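Local coordinates for conserved hypothetical protein (Pyrococcus furiosus, PDB 1Y81), which is of unknown function but belongs to the CoA-binding domain family with a Rossmann-like fold and holds coenzyme A, at residues A[98-103]-A[123-128]. Numbering follows the deposited sequence.
With COA (coenzyme A), chain C; SCN (thiocyanate ion), chain B.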
# COMPACT_ATOMS: atom_id res chain seq x y z
N TRP A 98 3.46 4.88 -1.83
CA TRP A 98 2.63 5.98 -1.33
C TRP A 98 2.27 5.73 0.11
O TRP A 98 1.61 4.74 0.41
CB TRP A 98 1.35 6.06 -2.17
CG TRP A 98 0.37 7.16 -1.76
CD1 TRP A 98 -0.32 7.27 -0.57
CD2 TRP A 98 -0.04 8.28 -2.57
NE1 TRP A 98 -1.12 8.41 -0.60
CE2 TRP A 98 -0.96 9.04 -1.81
CE3 TRP A 98 0.30 8.72 -3.86
CZ2 TRP A 98 -1.56 10.21 -2.30
CZ3 TRP A 98 -0.29 9.89 -4.35
CH2 TRP A 98 -1.21 10.62 -3.57
N PHE A 99 2.65 6.63 1.01
CA PHE A 99 2.35 6.47 2.43
C PHE A 99 1.23 7.40 2.86
O PHE A 99 1.37 8.63 2.75
CB PHE A 99 3.61 6.68 3.30
CG PHE A 99 4.69 5.66 3.03
CD1 PHE A 99 4.85 4.56 3.87
CD2 PHE A 99 5.54 5.81 1.93
CE1 PHE A 99 5.86 3.58 3.61
CE2 PHE A 99 6.54 4.86 1.66
CZ PHE A 99 6.70 3.74 2.49
N GLN A 100 0.12 6.83 3.35
CA GLN A 100 -0.95 7.64 3.95
C GLN A 100 -0.40 8.35 5.17
O GLN A 100 0.51 7.82 5.82
CB GLN A 100 -2.14 6.77 4.36
CG GLN A 100 -2.95 6.28 3.20
CD GLN A 100 -3.68 7.38 2.48
OE1 GLN A 100 -3.20 7.87 1.45
NE2 GLN A 100 -4.85 7.77 3.00
N PRO A 101 -0.91 9.57 5.45
CA PRO A 101 -0.47 10.27 6.67
C PRO A 101 -0.60 9.37 7.89
O PRO A 101 -1.68 8.79 8.13
CB PRO A 101 -1.43 11.45 6.75
CG PRO A 101 -1.77 11.77 5.36
CD PRO A 101 -1.86 10.39 4.68
N GLY A 102 0.49 9.26 8.65
CA GLY A 102 0.57 8.42 9.84
C GLY A 102 1.40 7.18 9.63
O GLY A 102 1.87 6.57 10.60
N ALA A 103 1.61 6.83 8.36
CA ALA A 103 2.37 5.64 7.95
C ALA A 103 3.84 6.00 7.64
O ALA A 103 4.70 5.12 7.56
CB ALA A 103 1.72 4.99 6.73
N ARG A 123 0.15 13.05 1.77
CA ARG A 123 -0.95 13.21 0.81
C ARG A 123 -1.96 12.09 0.99
O ARG A 123 -1.60 10.91 1.17
CB ARG A 123 -0.44 13.20 -0.63
CG ARG A 123 0.33 14.47 -1.04
CD ARG A 123 0.41 14.60 -2.56
NE ARG A 123 1.31 13.63 -3.17
CZ ARG A 123 1.25 13.22 -4.43
NH1 ARG A 123 0.30 13.68 -5.25
NH2 ARG A 123 2.12 12.33 -4.89
N CYS A 124 -3.23 12.47 0.91
CA CYS A 124 -4.33 11.55 1.12
C CYS A 124 -4.79 10.91 -0.22
O CYS A 124 -5.32 11.60 -1.06
CB CYS A 124 -5.48 12.33 1.75
SG CYS A 124 -5.13 12.91 3.43
N ILE A 125 -4.61 9.59 -0.36
CA ILE A 125 -4.96 8.88 -1.62
C ILE A 125 -6.42 9.08 -2.11
O ILE A 125 -6.66 9.19 -3.31
CB ILE A 125 -4.61 7.34 -1.56
CG1 ILE A 125 -4.63 6.68 -2.95
CG2 ILE A 125 -5.53 6.60 -0.60
CD1 ILE A 125 -3.58 7.19 -3.89
N MSE A 126 -7.41 9.09 -1.19
CA MSE A 126 -8.80 9.29 -1.63
C MSE A 126 -9.05 10.73 -2.11
O MSE A 126 -9.80 10.94 -3.04
CB MSE A 126 -9.81 8.87 -0.56
CG MSE A 126 -9.63 7.45 -0.03
SE MSE A 126 -11.08 6.90 1.15
CE MSE A 126 -10.52 7.58 2.93
N VAL A 127 -8.40 11.70 -1.46
CA VAL A 127 -8.41 13.08 -1.93
C VAL A 127 -7.77 13.17 -3.32
O VAL A 127 -8.38 13.71 -4.26
CB VAL A 127 -7.69 14.03 -0.95
CG1 VAL A 127 -7.53 15.45 -1.57
CG2 VAL A 127 -8.45 14.10 0.37
N GLU A 128 -6.57 12.62 -3.45
CA GLU A 128 -5.80 12.77 -4.70
C GLU A 128 -6.44 12.03 -5.89
O GLU A 128 -6.23 12.42 -7.04
CB GLU A 128 -4.33 12.39 -4.50
CG GLU A 128 -3.59 13.20 -3.38
CD GLU A 128 -3.58 14.73 -3.60
OE1 GLU A 128 -3.46 15.16 -4.77
OE2 GLU A 128 -3.67 15.49 -2.60
N1A COA C . 1.43 -6.33 5.91
C2A COA C . 0.14 -5.96 5.62
N3A COA C . -0.70 -5.52 6.62
C4A COA C . -0.25 -5.48 7.90
C5A COA C . 1.05 -5.85 8.23
C6A COA C . 1.90 -6.28 7.22
N6A COA C . 3.14 -6.64 7.51
N7A COA C . 1.21 -5.68 9.57
C8A COA C . 0.04 -5.22 10.07
N9A COA C . -0.87 -5.10 9.06
C1B COA C . -2.28 -4.67 9.13
C2B COA C . -2.87 -4.76 10.54
O2B COA C . -3.04 -6.12 11.01
C3B COA C . -4.14 -3.95 10.30
O3B COA C . -5.18 -4.71 9.71
P3B COA C . -6.25 -5.53 10.63
O7A COA C . -6.44 -6.91 10.08
O8A COA C . -7.52 -4.75 10.58
O9A COA C . -5.66 -5.70 11.99
C4B COA C . -3.74 -2.88 9.28
O4B COA C . -2.51 -3.34 8.69
C5B COA C . -3.55 -1.48 9.90
O5B COA C . -2.60 -1.59 10.93
P1A COA C . -2.92 -1.08 12.42
O1A COA C . -1.81 -1.51 13.36
O2A COA C . -4.31 -1.54 12.83
O3A COA C . -2.84 0.51 12.19
P2A COA C . -4.06 1.53 12.31
O4A COA C . -4.53 1.60 13.74
O5A COA C . -5.19 1.29 11.38
O6A COA C . -3.38 2.92 11.89
CBP COA C . -1.94 4.35 10.60
CCP COA C . -2.87 3.11 10.59
CDP COA C . -1.39 4.51 9.18
CEP COA C . -0.76 4.09 11.54
CAP COA C . -2.70 5.60 11.09
OAP COA C . -1.82 6.70 11.21
C9P COA C . -3.76 5.88 10.05
O9P COA C . -5.03 5.34 10.24
N8P COA C . -3.38 6.59 8.98
C7P COA C . -4.20 6.89 7.82
C6P COA C . -5.16 8.00 8.02
C5P COA C . -5.86 8.23 6.71
O5P COA C . -5.81 7.42 5.76
N4P COA C . -6.53 9.36 6.73
C3P COA C . -7.31 9.90 5.67
C2P COA C . -6.84 11.32 5.35
S1P COA C . -5.14 11.31 4.70
S SCN B . -9.44 11.07 2.68
C SCN B . -8.15 9.96 2.25
N SCN B . -7.27 9.28 1.90
O HOH W 1 1.18 10.50 0.72
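The W98 indole, its CG anti to the backbone N (chi1 180°), is covered on both faces. I125 CD1 sits over the centre of its six-membered ring, 3.8 Å from the centroid, a CH-pi contact. Over the opposite face, toward the rim, lies a water that bridges F99 O and R123 N. E128 CG meets the ring edge in plane at CH2. R123 crosses the far end of the indole. The bend at chi3 turns its guanidinium so that one face rests on W98 CZ3, the two planes 41° apart. W98 NE1 donates to Q100 OE1 (3.0 Å) and, weakly, to R123 O. I125 N donates nearly straight (164°) to a lone pair of Q100 OE1, 2.9 Å away. The two bonds to OE1 fix the rotation of the Q100 amide, whose bent chain lies across I125. Q100 NE2 therefore faces the ligand side and donates to coenzyme A O5P and to the nitrogen of a thiocyanate ion, probably from the crystallisation liquor. M126 N also binds that nitrogen. C124, at the N-cap position, carries the disulfide from SG to coenzyme A S1P (2.0 Å), beside the P101 ring. The contact joins strand 96-99 to helix 125-128 at the sulfur end of the bound coenzyme A, at the C-terminal edge of the parallel sheet of a Rossmann-like CoA-binding domain.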